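Local coordinates for periplasmic sugar-binding protein (Chloroflexus aurantiacus, PDB 4RXU) that binds beta-D-glucopyranose and probably serves as the periplasmic solute-binding component of an ABC-type carbohydrate transporter, at residues V131-I136 / K298-L303; M294-D299 / S338-V343; D148-T153 / G187-K192; Q142-V147 / W177-P182. One frame throughout, in Å; residues are numbered along the deposited sequence.

Contact 1. Residues V131-I136 / K298-L303; sequences VTFDSI and KDVRTL. With BGC (beta-D-glucopyranose), chain C.
The ring of Phe133 is sandwiched between Lys298 and Leu303. Lys298 CB sits over the centre of one face, 3.4 Å from the Phe133 ring centroid and 8° off its normal. Leu303 CD1 covers the opposite face, 3.9 Å from the same centroid, so CH-pi contacts hold the ring on both sides. Val300 N lies at its edge. The side chains of Val131 and Leu303 slide past each other in opposite directions; Val131 CG1, anti to the backbone N (chi1 171°), meets Leu303 CD1 at 3.6 Å. Beyond CB, the Lys298 chain bends at chi3, with CE 3.6 Å from Phe133 CD2, and its NZ donates to glucose O2 (2.9 Å) and O3 (3.0 Å), to Gln277 and to a water that also bonds Ser135 OG. An alanine at Phe133 would probably open a gap between Lys298 and Leu303 and let the lysine stem shift. The arrangement belongs to the sugar pocket at the interlobe crossovers of a periplasmic binding protein fold.

Contact 2. Residues M294-D299 / S338-V343; sequences MTVFKD and SPVVTV. With BGC (beta-D-glucopyranose), chain C.
Phe297 O is gripped by two donors: Val341 N at 3.0 Å, and a water that also donates to Pro339 O and accepts from Asp299 N. The water thus joins the two strands just where they part. Phe297 N returns a bond to Val341 O at 2.7 Å, and the next hydrogen-bonded pair of this antiparallel ladder closes with Thr295 N to Val343 O (2.9 Å) and Val343 N to Thr295 O (2.7 Å). On the face carrying Val296 and Lys298, Val296 CG1 stands anti to its backbone N (chi1 179°) and meets Val340 CB at 3.6 Å. Val340 points the same way as Lys298 beside it, its CG1 3.9 Å from Lys298 CG. Farther along, the Met294 side chain crosses that of Thr342 at about a right angle, its CE 3.7 Å from Thr342 OG1, which is bonded to Gln141. On the other face Val343 CG2 packs on Phe297 CB at 3.7 Å. A methionine in place of Lys298 would probably leave glucose O2 and O3 without the donor they share, and Gln277 without its mate. Apolar neighbours thus line the stem of Lys298, with Val138 of helix 135-148 also touching it, while its ammonium meets polar partners; the long, weak ion pair with Asp278 probably adds to keeping it charged.

Contact 3. Residues D148-T153 / G187-K192; sequences DHASGT and GTFVIK
Thr188, Thr153 and Ala150 bury the most surface here, and no direct hydrogen bond joins the two segments. Thr188 works with both its branches. Its CG2, anti to the backbone N, touches Gly152 O at 3.6 Å and comes within 4.3 Å of Ala150 CB. Its OG1 is reached by a water that donates to it at 2.7 Å and also donates to Gly152 O at 2.7 Å, bridging the loop to the residue before the strand; Asp186 bonds the same hydroxyl. Thr153 lies where the backbones come nearest, its CA 4.2 Å from that of Thr188. There Thr153 CB rests 3.4 Å from Gly187 O, with CG2 a little farther from the same oxygen. Gly187, the first residue past the preceding helix, has positive phi (89°), a turn in which a side chain would collide with the carbonyl oxygen of the residue before. At the other end Ala150 CB touches Phe189 CZ at 3.6 Å, and that ring also meets Tyr247 edge-to-face. Backbone bonds of Thr188 and Val190 with Asn155 continue the pairing into the strands. The contact therefore joins the loop entering strand 155-159 to the turn entering strand 189-191, the two parallel strands linked by helix 167-185 in a beta-alpha-beta crossover of this Rossmann-like lobe.

Contact 4. Residues Q142-V147 / W177-P182; sequences QAQYLV and WKVLQP
Ala143 fits against Val179 and Leu180 at the tight part of the contact, its CB 3.6 Å from Val179 CB and 3.6 Å from Leu180 CG. Its short side chain lets the backbones come near, with the CA atoms of Ala143 and Val179 6.0 Å apart, while the short helix axes approach to 8.4 Å at an angle of 29°. Leu180 CG is anti to its carbonyl carbon (chi1 -60°), which brings it over the alanine methyl. One turn on, Val147 CG2 meets Val179 CG1 at 3.7 Å but Leu180 CD2 only at 4.3 Å, and the packing thins. The looser side belongs to Gln144, which is partly exposed, as are Val179 and Val147. The Gln144 chain bends at chi2 (66°), which turns CD; the side chain crosses Val179 at about a right angle, and OE1 lies 3.7 Å from Val179 CG1 in a mere van der Waals touch; the amide's NE2 is bonded to Asp148 of its own helix. Helix 167-185 is kinked within 177-182: Val179 N makes no bond to the preceding turn, and Pro182, whose N carries no hydrogen, cannot. Both helices pack on the parallel sheet, Gln142 and Leu180 touching Leu249 of strand 246-249 and Leu146 touching Phe273 of strand 269-274, so that they lie side by side in one layer against it.

Overall arrangement
Contacts 1 and 2 meet at the glucose site: their centres are 9 Å apart, they share Lys298 and Asp299, and Thr132 O and Ser338 N, 2.9 Å apart, probably bond strand 129-133 to strand 332-343. Glu42, Arg44, Asp118, Asp166, Asn252 and Asp278 also bond the sugar. Helix 135-148 starts at contact 1 and carries half of contact 4, whose centre is 21 Å from that of contact 1. Contact 2 touches contact 4 through Met294 CE on Gln142 CA (3.7 Å). Contact 3 lies farthest out, its centre about 30 Å from that of contact 1 but 10 Å from that of contact 4, where Phe189 packs on Val147 and Leu180.

Contact 1. Residues V131-I136 / K298-L303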
loop_
_atom_site.group_PDB
_atom_site.type_symbol
_atom_site.label_atom_id
_atom_site.label_comp_id
_atom_site.label_asym_id
_atom_site.label_seq_id
_atom_site.Cartn_x
_atom_site.Cartn_y
_atom_site.Cartn_z
ATOM N N VAL A 131 -5.212 11.844 4.076
ATOM C CA VAL A 131 -6.244 10.821 4.072
ATOM C C VAL A 131 -5.544 9.505 3.760
ATOM O O VAL A 131 -4.936 9.339 2.716
ATOM C CB VAL A 131 -7.319 11.117 3.008
ATOM C CG1 VAL A 131 -8.276 9.949 2.851
ATOM C CG2 VAL A 131 -8.070 12.395 3.352
ATOM N N THR A 132 -5.632 8.578 4.703
ATOM C CA THR A 132 -4.823 7.366 4.667
ATOM C C THR A 132 -5.498 6.175 5.338
ATOM O O THR A 132 -6.347 6.333 6.226
ATOM C CB THR A 132 -3.440 7.635 5.332
ATOM O OG1 THR A 132 -2.564 6.515 5.172
ATOM C CG2 THR A 132 -3.573 7.927 6.849
ATOM N N PHE A 133 -5.083 4.990 4.916
ATOM C CA PHE A 133 -5.299 3.797 5.717
ATOM C C PHE A 133 -4.224 3.696 6.791
ATOM O O PHE A 133 -3.176 4.347 6.738
ATOM C CB PHE A 133 -5.267 2.546 4.860
ATOM C CG PHE A 133 -6.352 2.490 3.825
ATOM C CD1 PHE A 133 -7.679 2.326 4.185
ATOM C CD2 PHE A 133 -6.034 2.610 2.472
ATOM C CE1 PHE A 133 -8.658 2.266 3.221
ATOM C CE2 PHE A 133 -7.016 2.543 1.514
ATOM C CZ PHE A 133 -8.323 2.368 1.895
ATOM N N ASP A 134 -4.461 2.854 7.781
ATOM C CA ASP A 134 -3.456 2.624 8.838
ATOM C C ASP A 134 -2.365 1.690 8.288
ATOM O O ASP A 134 -2.447 0.469 8.403
ATOM C CB ASP A 134 -4.135 1.991 10.047
ATOM C CG ASP A 134 -3.220 1.863 11.264
ATOM O OD1 ASP A 134 -1.976 1.912 11.130
ATOM O OD2 ASP A 134 -3.761 1.690 12.388
ATOM N N SER A 135 -1.349 2.270 7.660
ATOM C CA SER A 135 -0.324 1.478 6.970
ATOM C C SER A 135 0.579 0.646 7.876
ATOM O O SER A 135 1.013 -0.454 7.487
ATOM C CB SER A 135 0.544 2.349 6.071
ATOM O OG SER A 135 -0.215 2.921 5.022
ATOM N N ILE A 136 0.869 1.159 9.068
ATOM C CA ILE A 136 1.635 0.355 10.031
ATOM C C ILE A 136 0.856 -0.945 10.343
ATOM O O ILE A 136 1.431 -2.053 10.394
ATOM C CB ILE A 136 1.936 1.165 11.308
ATOM C CG1 ILE A 136 2.988 2.267 11.027
ATOM C CG2 ILE A 136 2.399 0.279 12.476
ATOM C CD1 ILE A 136 4.413 1.779 10.818
ATOM N N LYS A 298 -8.373 -2.915 2.416
ATOM C CA LYS A 298 -8.387 -1.480 2.673
ATOM C C LYS A 298 -9.577 -0.900 1.908
ATOM O O LYS A 298 -9.573 -0.900 0.678
ATOM C CB LYS A 298 -7.059 -0.846 2.234
ATOM C CG LYS A 298 -5.825 -1.631 2.687
ATOM C CD LYS A 298 -4.524 -0.869 2.686
ATOM C CE LYS A 298 -4.218 -0.275 1.332
ATOM N NZ LYS A 298 -2.817 0.236 1.331
ATOM N N ASP A 299 -10.621 -0.496 2.627
ATOM C CA ASP A 299 -11.869 -0.140 1.981
ATOM C C ASP A 299 -11.724 1.212 1.301
ATOM O O ASP A 299 -11.873 2.257 1.917
ATOM C CB ASP A 299 -13.020 -0.164 2.999
ATOM C CG ASP A 299 -14.383 -0.112 2.359
ATOM O OD1 ASP A 299 -14.498 0.377 1.204
ATOM O OD2 ASP A 299 -15.342 -0.567 3.023
ATOM N N VAL A 300 -11.420 1.151 0.009
ATOM C CA VAL A 300 -11.237 2.343 -0.812
ATOM C C VAL A 300 -12.484 3.213 -0.859
ATOM O O VAL A 300 -12.393 4.419 -1.061
ATOM C CB VAL A 300 -10.733 1.954 -2.230
ATOM C CG1 VAL A 300 -10.633 3.179 -3.131
ATOM C CG2 VAL A 300 -9.370 1.275 -2.158
ATOM N N ARG A 301 -13.663 2.635 -0.667
ATOM C CA ARG A 301 -14.863 3.478 -0.568
ATOM C C ARG A 301 -14.765 4.488 0.581
ATOM O O ARG A 301 -15.167 5.645 0.453
ATOM C CB ARG A 301 -16.133 2.629 -0.372
ATOM C CG ARG A 301 -16.332 1.583 -1.447
ATOM C CD ARG A 301 -17.490 0.672 -1.122
ATOM N NE ARG A 301 -17.236 -0.089 0.089
ATOM C CZ ARG A 301 -18.069 -0.975 0.610
ATOM N NH1 ARG A 301 -19.247 -1.208 0.031
ATOM N NH2 ARG A 301 -17.726 -1.602 1.730
ATOM N N THR A 302 -14.203 4.036 1.702
ATOM C CA THR A 302 -14.045 4.919 2.854
ATOM C C THR A 302 -12.982 5.987 2.585
ATOM O O THR A 302 -13.162 7.143 2.937
ATOM C CB THR A 302 -13.663 4.135 4.115
ATOM O OG1 THR A 302 -14.639 3.098 4.317
ATOM C CG2 THR A 302 -13.603 5.034 5.356
ATOM N N LEU A 303 -11.879 5.590 1.963
ATOM C CA LEU A 303 -10.787 6.514 1.701
ATOM C C LEU A 303 -11.291 7.626 0.774
ATOM O O LEU A 303 -11.066 8.821 1.020
ATOM C CB LEU A 303 -9.607 5.772 1.075
ATOM C CG LEU A 303 -8.258 6.492 1.243
ATOM C CD1 LEU A 303 -7.726 6.346 2.658
ATOM C CD2 LEU A 303 -7.229 5.993 0.243
HETATM C C2 BGC C . -0.799 1.640 -1.651
HETATM C C3 BGC C . -1.079 0.163 -1.847
HETATM C C4 BGC C . -0.655 -0.246 -3.250
HETATM C C5 BGC C . 0.785 0.180 -3.539
HETATM C C6 BGC C . 1.208 -0.052 -4.972
HETATM C C1 BGC C . 0.700 1.771 -1.861
HETATM O O1 BGC C . 1.189 3.026 -1.493
HETATM O O2 BGC C . -1.193 2.027 -0.330
HETATM O O3 BGC C . -2.473 -0.052 -1.648
HETATM O O4 BGC C . -0.677 -1.685 -3.330
HETATM O O5 BGC C . 0.963 1.553 -3.248
HETATM O O6 BGC C . 0.259 0.478 -5.901
HETATM O O HOH W 1 -2.200 2.121 3.250
#

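Contact 2. Residues M294-D299 / S338-V343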
loop_
_atom_site.group_PDB
_atom_site.type_symbol
_atom_site.label_atom_id
_atom_site.label_comp_id
_atom_site.label_asym_id
_atom_site.label_seq_id
_atom_site.Cartn_x
_atom_site.Cartn_y
_atom_site.Cartn_z
ATOM N N MET A 294 -3.619 -14.706 2.353
ATOM C CA MET A 294 -4.390 -13.607 2.892
ATOM C C MET A 294 -4.157 -12.353 2.115
ATOM O O MET A 294 -3.173 -12.222 1.406
ATOM C CB MET A 294 -4.038 -13.326 4.356
ATOM C CG MET A 294 -2.615 -12.810 4.581
ATOM S SD MET A 294 -2.368 -10.967 4.478
ATOM C CE MET A 294 -2.540 -10.571 6.231
ATOM N N THR A 295 -5.087 -11.420 2.285
ATOM C CA THR A 295 -4.884 -10.057 1.840
ATOM C C THR A 295 -5.397 -9.111 2.930
ATOM O O THR A 295 -6.366 -9.394 3.626
ATOM C CB THR A 295 -5.570 -9.750 0.475
ATOM O OG1 THR A 295 -5.118 -8.488 -0.044
ATOM C CG2 THR A 295 -7.093 -9.736 0.607
ATOM N N VAL A 296 -4.744 -7.968 3.055
ATOM C CA VAL A 296 -5.225 -6.897 3.907
ATOM C C VAL A 296 -6.195 -6.034 3.093
ATOM O O VAL A 296 -5.825 -5.429 2.085
ATOM C CB VAL A 296 -4.109 -6.062 4.561
ATOM C CG1 VAL A 296 -4.736 -4.959 5.392
ATOM C CG2 VAL A 296 -3.226 -6.949 5.438
ATOM N N PHE A 297 -7.454 -6.020 3.528
ATOM C CA PHE A 297 -8.515 -5.279 2.850
ATOM C C PHE A 297 -8.498 -3.851 3.351
ATOM O O PHE A 297 -8.598 -3.615 4.544
ATOM C CB PHE A 297 -9.873 -5.919 3.162
ATOM C CG PHE A 297 -11.073 -5.103 2.735
ATOM C CD1 PHE A 297 -11.166 -4.599 1.440
ATOM C CD2 PHE A 297 -12.109 -4.841 3.623
ATOM C CE1 PHE A 297 -12.266 -3.860 1.052
ATOM C CE2 PHE A 297 -13.218 -4.100 3.225
ATOM C CZ PHE A 297 -13.282 -3.604 1.946
ATOM N N LYS A 298 -8.373 -2.915 2.416
ATOM C CA LYS A 298 -8.387 -1.480 2.673
ATOM C C LYS A 298 -9.577 -0.900 1.908
ATOM O O LYS A 298 -9.573 -0.900 0.678
ATOM C CB LYS A 298 -7.059 -0.846 2.234
ATOM C CG LYS A 298 -5.825 -1.631 2.687
ATOM C CD LYS A 298 -4.524 -0.869 2.686
ATOM C CE LYS A 298 -4.218 -0.275 1.332
ATOM N NZ LYS A 298 -2.817 0.236 1.331
ATOM N N ASP A 299 -10.621 -0.496 2.627
ATOM C CA ASP A 299 -11.869 -0.140 1.981
ATOM C C ASP A 299 -11.724 1.212 1.301
ATOM O O ASP A 299 -11.873 2.257 1.917
ATOM C CB ASP A 299 -13.020 -0.164 2.999
ATOM C CG ASP A 299 -14.383 -0.112 2.359
ATOM O OD1 ASP A 299 -14.498 0.377 1.204
ATOM O OD2 ASP A 299 -15.342 -0.567 3.023
ATOM N N SER A 338 -8.216 5.517 8.266
ATOM C CA SER A 338 -9.222 4.455 8.107
ATOM C C SER A 338 -8.587 3.110 8.422
ATOM O O SER A 338 -7.398 2.930 8.131
ATOM C CB SER A 338 -9.751 4.455 6.637
ATOM O OG SER A 338 -10.840 5.311 6.567
ATOM N N PRO A 339 -9.352 2.170 9.028
ATOM C CA PRO A 339 -8.725 0.909 9.391
ATOM C C PRO A 339 -8.600 -0.090 8.263
ATOM O O PRO A 339 -9.174 0.061 7.169
ATOM C CB PRO A 339 -9.654 0.352 10.468
ATOM C CG PRO A 339 -10.968 0.925 10.188
ATOM C CD PRO A 339 -10.672 2.306 9.673
ATOM N N VAL A 340 -7.861 -1.143 8.571
ATOM C CA VAL A 340 -7.591 -2.209 7.613
ATOM C C VAL A 340 -7.883 -3.576 8.257
ATOM O O VAL A 340 -7.783 -3.727 9.481
ATOM C CB VAL A 340 -6.147 -2.137 7.056
ATOM C CG1 VAL A 340 -5.894 -0.765 6.452
ATOM C CG2 VAL A 340 -5.097 -2.488 8.118
ATOM N N VAL A 341 -8.249 -4.555 7.423
ATOM C CA VAL A 341 -8.769 -5.834 7.922
ATOM C C VAL A 341 -8.142 -6.995 7.194
ATOM O O VAL A 341 -8.076 -7.015 5.966
ATOM C CB VAL A 341 -10.317 -5.893 7.732
ATOM C CG1 VAL A 341 -10.905 -7.239 8.114
ATOM C CG2 VAL A 341 -10.950 -4.804 8.564
ATOM N N THR A 342 -7.693 -7.982 7.945
ATOM C CA THR A 342 -7.159 -9.172 7.326
ATOM C C THR A 342 -8.261 -10.062 6.746
ATOM O O THR A 342 -9.213 -10.420 7.426
ATOM C CB THR A 342 -6.333 -9.990 8.313
ATOM O OG1 THR A 342 -5.117 -9.292 8.579
ATOM C CG2 THR A 342 -5.999 -11.377 7.738
ATOM N N VAL A 343 -8.075 -10.414 5.480
ATOM C CA VAL A 343 -9.000 -11.286 4.773
ATOM C C VAL A 343 -8.321 -12.585 4.361
ATOM O O VAL A 343 -7.286 -12.590 3.682
ATOM C CB VAL A 343 -9.643 -10.568 3.581
ATOM C CG1 VAL A 343 -10.497 -11.546 2.782
ATOM C CG2 VAL A 343 -10.463 -9.402 4.121
HETATM C C2 BGC C . -0.799 1.640 -1.651
HETATM C C3 BGC C . -1.079 0.163 -1.847
HETATM C C4 BGC C . -0.655 -0.246 -3.250
HETATM C C5 BGC C . 0.785 0.180 -3.539
HETATM C C6 BGC C . 1.208 -0.052 -4.972
HETATM C C1 BGC C . 0.700 1.771 -1.861
HETATM O O1 BGC C . 1.189 3.026 -1.493
HETATM O O2 BGC C . -1.193 2.027 -0.330
HETATM O O3 BGC C . -2.473 -0.052 -1.648
HETATM O O4 BGC C . -0.677 -1.685 -3.330
HETATM O O5 BGC C . 0.963 1.553 -3.248
HETATM O O6 BGC C . 0.259 0.478 -5.901
HETATM O O HOH W 2 -10.569 -1.716 5.433
#

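Contact 3. Residues D148-T153 / G187-K192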
loop_
_atom_site.group_PDB
_atom_site.type_symbol
_atom_site.label_atom_id
_atom_site.label_comp_id
_atom_site.label_asym_id
_atom_site.label_seq_id
_atom_site.Cartn_x
_atom_site.Cartn_y
_atom_site.Cartn_z
ATOM N N ASP A 148 1.479 -16.375 13.042
ATOM C CA ASP A 148 0.409 -17.201 13.577
ATOM C C ASP A 148 0.364 -18.568 12.929
ATOM O O ASP A 148 -0.219 -19.507 13.492
ATOM C CB ASP A 148 -0.952 -16.510 13.410
ATOM C CG ASP A 148 -1.151 -15.317 14.363
ATOM O OD1 ASP A 148 -0.342 -15.102 15.290
ATOM O OD2 ASP A 148 -2.133 -14.572 14.169
ATOM N N HIS A 149 0.970 -18.682 11.752
ATOM C CA HIS A 149 1.048 -19.954 11.029
ATOM C C HIS A 149 2.404 -20.643 11.042
ATOM O O HIS A 149 2.611 -21.587 10.293
ATOM C CB HIS A 149 0.574 -19.763 9.607
ATOM C CG HIS A 149 -0.882 -19.507 9.547
ATOM N ND1 HIS A 149 -1.430 -18.261 9.764
ATOM C CD2 HIS A 149 -1.918 -20.358 9.408
ATOM C CE1 HIS A 149 -2.747 -18.355 9.734
ATOM N NE2 HIS A 149 -3.066 -19.611 9.500
ATOM N N ALA A 150 3.318 -20.181 11.896
ATOM C CA ALA A 150 4.650 -20.797 12.008
ATOM C C ALA A 150 4.795 -21.377 13.381
ATOM O O ALA A 150 4.320 -20.769 14.362
ATOM C CB ALA A 150 5.724 -19.746 11.785
ATOM N N SER A 151 5.435 -22.551 13.449
ATOM C CA SER A 151 5.850 -23.140 14.723
ATOM C C SER A 151 7.235 -23.703 14.625
ATOM O O SER A 151 7.781 -23.873 13.536
ATOM C CB SER A 151 4.898 -24.231 15.200
ATOM O OG SER A 151 4.525 -25.067 14.133
ATOM N N GLY A 152 7.792 -23.982 15.798
ATOM C CA GLY A 152 9.134 -24.503 15.899
ATOM C C GLY A 152 10.137 -23.470 15.441
ATOM O O GLY A 152 9.869 -22.273 15.450
ATOM N N THR A 153 11.294 -23.947 15.018
ATOM C CA THR A 153 12.399 -23.082 14.665
ATOM C C THR A 153 12.909 -23.307 13.268
ATOM O O THR A 153 12.735 -24.367 12.672
ATOM C CB THR A 153 13.582 -23.261 15.633
ATOM O OG1 THR A 153 13.983 -24.641 15.687
ATOM C CG2 THR A 153 13.196 -22.754 17.007
ATOM N N GLY A 187 14.712 -17.265 16.805
ATOM C CA GLY A 187 15.014 -18.448 15.991
ATOM C C GLY A 187 13.823 -19.065 15.266
ATOM O O GLY A 187 13.995 -20.038 14.533
ATOM N N THR A 188 12.636 -18.477 15.420
ATOM C CA THR A 188 11.467 -19.020 14.742
ATOM C C THR A 188 11.601 -18.948 13.230
ATOM O O THR A 188 11.343 -19.928 12.526
ATOM C CB THR A 188 10.190 -18.300 15.187
ATOM O OG1 THR A 188 10.036 -18.452 16.604
ATOM C CG2 THR A 188 8.963 -18.874 14.477
ATOM N N PHE A 189 12.002 -17.773 12.748
ATOM C CA PHE A 189 12.247 -17.541 11.336
ATOM C C PHE A 189 13.729 -17.321 11.036
ATOM O O PHE A 189 14.468 -16.760 11.850
ATOM C CB PHE A 189 11.507 -16.303 10.854
ATOM C CG PHE A 189 10.024 -16.444 10.813
ATOM C CD1 PHE A 189 9.429 -17.353 9.952
ATOM C CD2 PHE A 189 9.219 -15.628 11.616
ATOM C CE1 PHE A 189 8.049 -17.443 9.892
ATOM C CE2 PHE A 189 7.841 -15.721 11.560
ATOM C CZ PHE A 189 7.255 -16.635 10.704
ATOM N N VAL A 190 14.118 -17.723 9.834
ATOM C CA VAL A 190 15.444 -17.479 9.318
ATOM C C VAL A 190 15.292 -16.809 7.971
ATOM O O VAL A 190 14.667 -17.358 7.069
ATOM C CB VAL A 190 16.251 -18.778 9.161
ATOM C CG1 VAL A 190 17.576 -18.548 8.461
ATOM C CG2 VAL A 190 16.490 -19.416 10.514
ATOM N N ILE A 191 15.831 -15.596 7.868
ATOM C CA ILE A 191 15.711 -14.797 6.656
ATOM C C ILE A 191 16.542 -15.395 5.528
ATOM O O ILE A 191 17.744 -15.589 5.690
ATOM C CB ILE A 191 16.193 -13.364 6.883
ATOM C CG1 ILE A 191 15.376 -12.653 7.974
ATOM C CG2 ILE A 191 16.118 -12.548 5.584
ATOM C CD1 ILE A 191 16.055 -11.398 8.487
ATOM N N LYS A 192 15.927 -15.626 4.371
ATOM C CA LYS A 192 16.630 -16.287 3.268
ATOM C C LYS A 192 16.995 -15.415 2.081
ATOM O O LYS A 192 17.726 -15.887 1.207
ATOM C CB LYS A 192 15.809 -17.453 2.722
ATOM C CG LYS A 192 15.434 -18.447 3.799
ATOM C CD LYS A 192 16.670 -19.123 4.348
ATOM C CE LYS A 192 16.292 -20.114 5.435
ATOM N NZ LYS A 192 17.483 -20.931 5.754
HETATM O O HOH W 3 9.460 -20.820 17.711
#

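Contact 4. Residues Q142-V147 / W177-P182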
loop_
_atom_site.group_PDB
_atom_site.type_symbol
_atom_site.label_atom_id
_atom_site.label_comp_id
_atom_site.label_asym_id
_atom_site.label_seq_id
_atom_site.Cartn_x
_atom_site.Cartn_y
_atom_site.Cartn_z
ATOM N N GLN A 142 0.122 -8.308 8.108
ATOM C CA GLN A 142 0.795 -9.227 7.204
ATOM C C GLN A 142 1.745 -10.133 7.993
ATOM O O GLN A 142 1.727 -11.365 7.872
ATOM C CB GLN A 142 1.543 -8.457 6.123
ATOM C CG GLN A 142 0.634 -7.751 5.146
ATOM C CD GLN A 142 1.371 -6.860 4.209
ATOM O OE1 GLN A 142 2.437 -6.362 4.531
ATOM N NE2 GLN A 142 0.805 -6.644 3.038
ATOM N N ALA A 143 2.610 -9.506 8.772
ATOM C CA ALA A 143 3.569 -10.283 9.554
ATOM C C ALA A 143 2.911 -11.207 10.582
ATOM O O ALA A 143 3.348 -12.348 10.780
ATOM C CB ALA A 143 4.553 -9.357 10.241
ATOM N N GLN A 144 1.879 -10.700 11.244
ATOM C CA GLN A 144 1.197 -11.460 12.283
ATOM C C GLN A 144 0.580 -12.741 11.699
ATOM O O GLN A 144 0.637 -13.790 12.321
ATOM C CB GLN A 144 0.157 -10.598 13.006
ATOM C CG GLN A 144 -0.361 -11.245 14.275
ATOM C CD GLN A 144 0.729 -11.363 15.319
ATOM O OE1 GLN A 144 1.330 -10.364 15.706
ATOM N NE2 GLN A 144 1.006 -12.584 15.753
ATOM N N TYR A 145 0.054 -12.657 10.481
ATOM C CA TYR A 145 -0.480 -13.831 9.798
ATOM C C TYR A 145 0.615 -14.897 9.643
ATOM O O TYR A 145 0.405 -16.071 9.946
ATOM C CB TYR A 145 -1.096 -13.480 8.428
ATOM C CG TYR A 145 -1.637 -14.715 7.764
ATOM C CD1 TYR A 145 -0.798 -15.528 7.002
ATOM C CD2 TYR A 145 -2.956 -15.102 7.941
ATOM C CE1 TYR A 145 -1.258 -16.696 6.421
ATOM C CE2 TYR A 145 -3.439 -16.266 7.360
ATOM C CZ TYR A 145 -2.589 -17.049 6.607
ATOM O OH TYR A 145 -3.052 -18.200 6.044
ATOM N N LEU A 146 1.806 -14.475 9.242
ATOM C CA LEU A 146 2.910 -15.397 9.056
ATOM C C LEU A 146 3.289 -16.032 10.389
ATOM O O LEU A 146 3.443 -17.259 10.498
ATOM C CB LEU A 146 4.107 -14.707 8.430
ATOM C CG LEU A 146 3.854 -14.204 7.002
ATOM C CD1 LEU A 146 5.064 -13.431 6.511
ATOM C CD2 LEU A 146 3.526 -15.283 5.967
ATOM N N VAL A 147 3.440 -15.182 11.398
ATOM C CA VAL A 147 3.788 -15.651 12.743
ATOM C C VAL A 147 2.760 -16.671 13.258
ATOM O O VAL A 147 3.123 -17.733 13.802
ATOM C CB VAL A 147 3.900 -14.468 13.732
ATOM C CG1 VAL A 147 4.123 -14.974 15.140
ATOM C CG2 VAL A 147 5.067 -13.551 13.360
ATOM N N TRP A 177 8.143 -5.538 10.226
ATOM C CA TRP A 177 9.415 -5.782 10.903
ATOM C C TRP A 177 9.232 -5.842 12.410
ATOM O O TRP A 177 9.878 -6.637 13.109
ATOM C CB TRP A 177 10.408 -4.671 10.579
ATOM C CG TRP A 177 11.779 -4.898 11.165
ATOM C CD1 TRP A 177 12.320 -4.255 12.234
ATOM C CD2 TRP A 177 12.769 -5.849 10.713
ATOM N NE1 TRP A 177 13.592 -4.737 12.474
ATOM C CE2 TRP A 177 13.899 -5.698 11.542
ATOM C CE3 TRP A 177 12.820 -6.785 9.666
ATOM C CZ2 TRP A 177 15.067 -6.471 11.370
ATOM C CZ3 TRP A 177 13.978 -7.543 9.485
ATOM C CH2 TRP A 177 15.084 -7.382 10.337
ATOM N N LYS A 178 8.366 -4.975 12.921
ATOM C CA LYS A 178 8.180 -4.912 14.366
ATOM C C LYS A 178 7.438 -6.111 14.931
ATOM O O LYS A 178 7.427 -6.296 16.144
ATOM C CB LYS A 178 7.609 -3.566 14.792
ATOM C CG LYS A 178 8.584 -2.455 14.384
ATOM C CD LYS A 178 8.417 -1.229 15.201
ATOM C CE LYS A 178 9.582 -0.278 15.107
ATOM N NZ LYS A 178 9.070 1.009 15.640
ATOM N N VAL A 179 6.862 -6.930 14.047
ATOM C CA VAL A 179 6.331 -8.239 14.418
ATOM C C VAL A 179 7.320 -9.359 14.105
ATOM O O VAL A 179 7.500 -10.293 14.901
ATOM C CB VAL A 179 4.975 -8.483 13.706
ATOM C CG1 VAL A 179 4.508 -9.929 13.839
ATOM C CG2 VAL A 179 3.914 -7.526 14.239
ATOM N N LEU A 180 7.942 -9.291 12.939
ATOM C CA LEU A 180 8.858 -10.360 12.553
ATOM C C LEU A 180 10.189 -10.388 13.311
ATOM O O LEU A 180 10.717 -11.461 13.587
ATOM C CB LEU A 180 9.137 -10.346 11.046
ATOM C CG LEU A 180 7.945 -10.531 10.121
ATOM C CD1 LEU A 180 8.315 -10.157 8.689
ATOM C CD2 LEU A 180 7.411 -11.948 10.177
ATOM N N GLN A 181 10.728 -9.216 13.633
ATOM C CA GLN A 181 12.067 -9.157 14.181
ATOM C C GLN A 181 12.217 -9.991 15.471
ATOM O O GLN A 181 13.179 -10.758 15.601
ATOM C CB GLN A 181 12.541 -7.705 14.345
ATOM C CG GLN A 181 13.955 -7.563 14.896
ATOM C CD GLN A 181 14.044 -7.748 16.416
ATOM O OE1 GLN A 181 13.140 -7.345 17.163
ATOM N NE2 GLN A 181 15.155 -8.333 16.877
ATOM N N PRO A 182 11.261 -9.881 16.407
ATOM C CA PRO A 182 11.412 -10.737 17.584
ATOM C C PRO A 182 11.389 -12.221 17.250
ATOM O O PRO A 182 12.027 -13.010 17.923
ATOM C CB PRO A 182 10.182 -10.402 18.416
ATOM C CG PRO A 182 9.827 -9.017 18.028
ATOM C CD PRO A 182 10.199 -8.877 16.589
#